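Local coordinates for protein exopolygalacturonase (Yersinia enterocolitica, PDB 2UVF) that is a family 28 glycoside hydrolase, an exopolygalacturonase that probably cleaves pectic polygalacturonate from the chain ends, captured here with digalacturonic acid, at residues I438-H443 / G475-V480; I463-K468 / Y520-K525. All blocks are in the same frame, centred on the assembly; numbering follows the deposited sequence.

Interaction 1 (I438-H443 / G475-V480). With ADA (alpha-D-galactopyranuronic acid), chain C; ADA (alpha-D-galactopyranuronic acid), chain B.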
loop_
_atom_site.group_PDB
_atom_site.type_symbol
_atom_site.label_atom_id
_atom_site.label_comp_id
_atom_site.label_asym_id
_atom_site.label_seq_id
_atom_site.Cartn_x
_atom_site.Cartn_y
_atom_site.Cartn_z
ATOM N N ILE A 438 5.398 -2.520 4.982
ATOM C CA ILE A 438 5.403 -3.482 3.889
ATOM C C ILE A 438 5.103 -4.847 4.475
ATOM O O ILE A 438 5.873 -5.360 5.280
ATOM C CB ILE A 438 6.754 -3.464 3.113
ATOM C CG1 ILE A 438 7.107 -2.026 2.666
ATOM C CG2 ILE A 438 6.768 -4.503 1.951
ATOM C CD1 ILE A 438 6.139 -1.412 1.656
ATOM N N VAL A 439 3.952 -5.399 4.089
ATOM C CA VAL A 439 3.446 -6.631 4.668
ATOM C C VAL A 439 3.210 -7.682 3.590
ATOM O O VAL A 439 2.422 -7.457 2.678
ATOM C CB VAL A 439 2.141 -6.399 5.467
ATOM C CG1 VAL A 439 1.728 -7.699 6.186
ATOM C CG2 VAL A 439 2.338 -5.264 6.455
ATOM N N THR A 440 3.922 -8.810 3.696
ATOM C CA THR A 440 3.746 -9.975 2.816
ATOM C C THR A 440 3.394 -11.244 3.631
ATOM O O THR A 440 4.262 -11.782 4.284
ATOM C CB THR A 440 5.074 -10.320 2.047
ATOM O OG1 THR A 440 6.032 -10.834 2.973
ATOM C CG2 THR A 440 5.699 -9.128 1.353
ATOM N N GLY A 441 2.153 -11.714 3.711
ATOM C CA GLY A 441 0.932 -10.939 3.759
ATOM C C GLY A 441 0.072 -11.743 4.719
ATOM O O GLY A 441 -0.926 -11.258 5.212
ATOM N N SER A 442 0.537 -12.968 4.994
ATOM C CA SER A 442 -0.176 -14.103 5.669
ATOM C C SER A 442 -0.884 -14.993 4.655
ATOM O O SER A 442 -0.676 -16.201 4.656
ATOM C CB SER A 442 -1.109 -13.712 6.811
ATOM O OG SER A 442 -2.159 -14.664 6.943
ATOM N N HIS A 443 -1.695 -14.384 3.791
ATOM C CA HIS A 443 -2.206 -15.057 2.583
ATOM C C HIS A 443 -1.071 -15.172 1.554
ATOM O O HIS A 443 -0.904 -14.291 0.720
ATOM C CB HIS A 443 -3.412 -14.302 1.975
ATOM C CG HIS A 443 -4.654 -14.328 2.821
ATOM N ND1 HIS A 443 -5.854 -13.785 2.376
ATOM C CD2 HIS A 443 -4.895 -14.848 4.065
ATOM C CE1 HIS A 443 -6.774 -13.958 3.313
ATOM N NE2 HIS A 443 -6.220 -14.602 4.349
ATOM N N GLY A 475 2.651 -21.850 -0.220
ATOM C CA GLY A 475 3.299 -20.777 -0.967
ATOM C C GLY A 475 4.394 -20.112 -0.147
ATOM O O GLY A 475 5.287 -20.783 0.384
ATOM N N GLY A 476 4.311 -18.791 -0.028
ATOM C CA GLY A 476 5.302 -18.019 0.694
ATOM C C GLY A 476 5.627 -16.734 -0.041
ATOM O O GLY A 476 4.884 -16.296 -0.914
ATOM N N ALA A 477 6.735 -16.119 0.342
ATOM C CA ALA A 477 7.229 -14.913 -0.317
ATOM C C ALA A 477 8.705 -15.092 -0.634
ATOM O O ALA A 477 9.465 -15.702 0.132
ATOM C CB ALA A 477 6.995 -13.678 0.552
ATOM N N ARG A 478 9.089 -14.596 -1.795
ATOM C CA ARG A 478 10.444 -14.717 -2.278
ATOM C C ARG A 478 10.810 -13.471 -3.056
ATOM O O ARG A 478 9.933 -12.736 -3.517
ATOM C CB ARG A 478 10.614 -15.969 -3.153
ATOM C CG ARG A 478 9.743 -16.048 -4.403
ATOM C CD ARG A 478 9.782 -17.486 -4.954
ATOM N NE ARG A 478 8.860 -17.737 -6.069
ATOM C CZ ARG A 478 8.471 -18.955 -6.453
ATOM N NH1 ARG A 478 8.914 -20.045 -5.826
ATOM N NH2 ARG A 478 7.620 -19.092 -7.462
ATOM N N ASN A 479 12.114 -13.253 -3.197
ATOM C CA ASN A 479 12.658 -12.079 -3.874
ATOM C C ASN A 479 12.016 -10.753 -3.422
ATOM O O ASN A 479 11.452 -10.006 -4.216
ATOM C CB ASN A 479 12.657 -12.266 -5.389
ATOM C CG ASN A 479 13.409 -11.170 -6.096
ATOM O OD1 ASN A 479 14.367 -10.608 -5.546
ATOM N ND2 ASN A 479 12.967 -10.825 -7.304
ATOM N N VAL A 480 12.118 -10.498 -2.120
ATOM C CA VAL A 480 11.607 -9.284 -1.480
ATOM C C VAL A 480 12.819 -8.460 -1.019
ATOM O O VAL A 480 13.672 -8.970 -0.289
ATOM C CB VAL A 480 10.667 -9.637 -0.272
ATOM C CG1 VAL A 480 10.433 -8.435 0.621
ATOM C CG2 VAL A 480 9.325 -10.221 -0.751
HETATM C C1 ADA C . -5.820 -10.942 5.180
HETATM C C2 ADA C . -5.030 -10.478 3.940
HETATM C C3 ADA C . -5.716 -9.209 3.398
HETATM C C4 ADA C . -7.202 -9.515 3.031
HETATM C C5 ADA C . -7.943 -10.050 4.276
HETATM C C6 ADA C . -9.437 -10.453 4.132
HETATM O O2 ADA C . -3.642 -10.250 4.256
HETATM O O3 ADA C . -4.994 -8.674 2.292
HETATM O O4 ADA C . -7.293 -10.454 1.954
HETATM O O5 ADA C . -7.230 -11.181 4.863
HETATM O O6B ADA C . -9.759 -11.566 4.603
HETATM O O6A ADA C . -10.234 -9.657 3.578
HETATM C C1 ADA B . -4.965 -7.877 8.864
HETATM C C2 ADA B . -6.038 -7.728 7.764
HETATM C C3 ADA B . -7.025 -8.904 7.945
HETATM C C4 ADA B . -6.277 -10.157 7.460
HETATM C C5 ADA B . -5.087 -10.348 8.418
HETATM C C6 ADA B . -4.211 -11.547 7.986
HETATM O O1 ADA B . -5.519 -7.940 10.210
HETATM O O2 ADA B . -6.671 -6.469 7.777
HETATM O O3 ADA B . -8.303 -8.692 7.297
HETATM O O4 ADA B . -5.726 -9.871 6.150
HETATM O O5 ADA B . -4.256 -9.113 8.542
HETATM O O6B ADA B . -3.325 -11.346 7.117
HETATM O O6A ADA B . -4.427 -12.660 8.531
#

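Interaction 2 (I463-K468 / Y520-K525)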
loop_
_atom_site.group_PDB
_atom_site.type_symbol
_atom_site.label_atom_id
_atom_site.label_comp_id
_atom_site.label_asym_id
_atom_site.label_seq_id
_atom_site.Cartn_x
_atom_site.Cartn_y
_atom_site.Cartn_z
ATOM N N ILE A 463 5.879 -1.791 12.303
ATOM C CA ILE A 463 6.880 -2.688 11.762
ATOM C C ILE A 463 7.282 -2.134 10.403
ATOM O O ILE A 463 6.444 -1.593 9.699
ATOM C CB ILE A 463 6.332 -4.189 11.692
ATOM C CG1 ILE A 463 6.014 -4.712 13.102
ATOM C CG2 ILE A 463 7.327 -5.127 11.013
ATOM C CD1 ILE A 463 5.171 -5.991 13.179
ATOM N N GLY A 464 8.561 -2.249 10.043
ATOM C CA GLY A 464 8.991 -1.925 8.676
ATOM C C GLY A 464 8.608 -3.003 7.662
ATOM O O GLY A 464 7.820 -2.777 6.755
ATOM N N LEU A 465 9.174 -4.185 7.821
ATOM C CA LEU A 465 8.934 -5.272 6.909
ATOM C C LEU A 465 8.355 -6.419 7.710
ATOM O O LEU A 465 8.981 -6.904 8.659
ATOM C CB LEU A 465 10.224 -5.670 6.179
ATOM C CG LEU A 465 10.178 -6.859 5.222
ATOM C CD1 LEU A 465 9.112 -6.697 4.154
ATOM C CD2 LEU A 465 11.558 -7.071 4.577
ATOM N N ARG A 466 7.139 -6.832 7.353
ATOM C CA ARG A 466 6.421 -7.895 8.062
ATOM C C ARG A 466 6.042 -9.019 7.095
ATOM O O ARG A 466 5.300 -8.807 6.150
ATOM C CB ARG A 466 5.175 -7.330 8.781
ATOM C CG ARG A 466 4.207 -8.372 9.416
ATOM C CD ARG A 466 4.828 -9.193 10.556
ATOM N NE ARG A 466 3.847 -9.526 11.597
ATOM C CZ ARG A 466 3.845 -10.649 12.320
ATOM N NH1 ARG A 466 4.757 -11.590 12.109
ATOM N NH2 ARG A 466 2.906 -10.843 13.243
ATOM N N ALA A 467 6.586 -10.205 7.345
ATOM C CA ALA A 467 6.371 -11.390 6.503
ATOM C C ALA A 467 5.788 -12.468 7.384
ATOM O O ALA A 467 6.456 -12.988 8.289
ATOM C CB ALA A 467 7.680 -11.872 5.804
ATOM N N LYS A 468 4.519 -12.767 7.134
ATOM C CA LYS A 468 3.732 -13.691 7.961
ATOM C C LYS A 468 3.105 -14.778 7.104
ATOM O O LYS A 468 2.641 -14.509 6.003
ATOM C CB LYS A 468 2.649 -12.934 8.758
ATOM C CG LYS A 468 2.347 -11.526 8.224
ATOM C CD LYS A 468 0.857 -11.198 8.156
ATOM C CE LYS A 468 0.351 -10.386 9.329
ATOM N NZ LYS A 468 -0.853 -9.575 8.914
ATOM N N TYR A 520 12.025 -17.058 1.579
ATOM C CA TYR A 520 13.423 -17.110 1.176
ATOM C C TYR A 520 13.797 -15.989 0.198
ATOM O O TYR A 520 12.936 -15.438 -0.508
ATOM C CB TYR A 520 13.818 -18.510 0.655
ATOM C CG TYR A 520 13.239 -18.906 -0.678
ATOM C CD1 TYR A 520 13.873 -18.549 -1.866
ATOM C CD2 TYR A 520 12.061 -19.663 -0.754
ATOM C CE1 TYR A 520 13.335 -18.908 -3.104
ATOM C CE2 TYR A 520 11.520 -20.032 -1.988
ATOM C CZ TYR A 520 12.164 -19.653 -3.152
ATOM O OH TYR A 520 11.631 -20.006 -4.375
ATOM N N ASP A 521 15.088 -15.660 0.162
ATOM C CA ASP A 521 15.599 -14.628 -0.731
ATOM C C ASP A 521 15.005 -13.260 -0.330
ATOM O O ASP A 521 14.266 -12.625 -1.084
ATOM C CB ASP A 521 15.343 -15.010 -2.202
ATOM C CG ASP A 521 16.001 -14.068 -3.185
ATOM O OD1 ASP A 521 17.007 -13.416 -2.820
ATOM O OD2 ASP A 521 15.494 -13.973 -4.333
ATOM N N PHE A 522 15.322 -12.856 0.899
ATOM C CA PHE A 522 14.962 -11.554 1.456
ATOM C C PHE A 522 16.237 -10.769 1.666
ATOM O O PHE A 522 17.220 -11.280 2.199
ATOM C CB PHE A 522 14.247 -11.694 2.808
ATOM C CG PHE A 522 12.745 -11.837 2.709
ATOM C CD1 PHE A 522 12.159 -12.780 1.864
ATOM C CD2 PHE A 522 11.909 -11.031 3.494
ATOM C CE1 PHE A 522 10.776 -12.905 1.788
ATOM C CE2 PHE A 522 10.512 -11.162 3.420
ATOM C CZ PHE A 522 9.956 -12.094 2.573
ATOM N N THR A 523 16.187 -9.511 1.262
ATOM C CA THR A 523 17.295 -8.588 1.380
ATOM C C THR A 523 16.892 -7.345 2.177
ATOM O O THR A 523 15.950 -6.619 1.807
ATOM C CB THR A 523 17.801 -8.192 -0.018
ATOM O OG1 THR A 523 18.274 -9.368 -0.678
ATOM C CG2 THR A 523 18.922 -7.164 0.061
ATOM N N LEU A 524 17.615 -7.141 3.279
ATOM C CA LEU A 524 17.579 -5.920 4.066
ATOM C C LEU A 524 18.937 -5.200 3.953
ATOM O O LEU A 524 19.952 -5.706 4.411
ATOM C CB LEU A 524 17.241 -6.237 5.524
ATOM C CG LEU A 524 16.588 -5.128 6.360
ATOM C CD1 LEU A 524 15.081 -5.188 6.238
ATOM C CD2 LEU A 524 16.996 -5.301 7.810
ATOM N N LYS A 525 18.930 -4.018 3.330
ATOM C CA LYS A 525 20.150 -3.286 2.978
ATOM C C LYS A 525 19.962 -1.783 3.151
ATOM O O LYS A 525 18.897 -1.254 2.811
ATOM C CB LYS A 525 20.521 -3.562 1.519
ATOM C CG LYS A 525 21.990 -3.346 1.213
ATOM C CD LYS A 525 22.391 -3.928 -0.148
ATOM C CE LYS A 525 22.112 -5.437 -0.237
ATOM N NZ LYS A 525 22.976 -6.157 -1.245
#

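Interaction 1 (I438-H443 / G475-V480)
Thr440 meets Ala477 and Val480 with both branches of its side chain, and its first torsion (chi1 70°) decides which branch goes where. OG1 lies between the backbone N and the carbonyl carbon and comes to 3.9 Å from Ala477 CB. The hydroxyl oxygen meets a methyl group rather than a polar partner on this strand. CG2, anti to the carbonyl carbon, points to Val480 and stops 4.3 Å from its CG2. All three residues are buried, and the touch is slight, with 106 Å² covered on the two sides together.

Beyond Thr440 the chain serves the sugar. The peptide bond between Thr440 and Gly441 is cis, and Gly441 O lies 3.1 Å from O2 of the chain C galacturonate and equally 3.1 Å from O6B of the chain B unit. Ser442 CB lies 3.3 Å from the same O6B, beside the carboxylate. The imidazole of His443 turns one face to the chain C sugar: C1 sits 3.7 Å above the ring plane, toward the rim, while CE1 comes within 3.2 Å of O5. A hydrogen bond between His443 ND1 and Tyr233 OH helps fix the ring's rotation. Asp402, Asn406, His355 and Arg240 hydrogen-bond to the bound digalacturonate.

Strand 438-441 runs parallel between strands 405-408 and 463-470, whereas strand 476-490 lies between strands 448-459 and 518-532; Thr440 and Ala477 both also touch Ile448, so the contact spans the inside of the beta-helix.

Interaction 2 (I463-K468 / Y520-K525)
Ala467 and Leu465 press on the ring of Phe522 from across the interior, and this is the tight part of the contact. Ala467 CB lies 3.8 Å from Phe522 CE2 and touches CZ almost as closely, while Leu465 CD2 approaches CD2 of the same ring at 4.1 Å. The two groups come from opposite sides of the ring plane, the alanine methyl near CE2 and CZ, the leucine methyl near CD2, both at a slant. Leu465 extends inward with CG anti to its backbone N (chi1 177°), which carries CD2 far enough to reach Leu524 CD1 as well, at 4.3 Å. Met495, Met497, Val480 and Phe482 of adjacent strands pack round the same cluster. The four touching residues are all buried, and the contact is apolar packing.

The outward side is looser and polar. Arg466 and Thr523 point away from the facing segment. Lys525, partly exposed like them, forms a salt bridge with Glu61, and Lys468 makes a long, weak ion pair with Asp403 while touching a bound galacturonate.

Segments 463-468 and 520-525 thus face each other across the interior with the apolar side chains of Leu465, Ala467, Phe522 and Leu524 stacked inward, an arrangement typical of the right-handed parallel beta-helix of family 28 hydrolases.

How the interactions relate
Interactions 1 and 2 lie side by side in the beta-helix, their centres 8 Å apart. Strand 438-441 pairs with strand 463-470 through two probable hydrogen bonds, Thr440 N to Arg466 O at 2.8 Å and Ile438 O to Arg466 N at 2.8 Å, and Thr440 OG1 packs 3.4 Å from Ala467 CB. Strands 476-490 and 518-532 are likewise neighbours, with Asn479 CA 3.4 Å from Asp521 OD2. The buried parts of the two contacts adjoin inside the beta-helix. Toward the sugar, Gly441, Ser442 and His443 of interaction 1 and Lys468 of interaction 2 line the same digalacturonate pocket; the side chain of Ala467 is about 11 Å from a bound galacturonate.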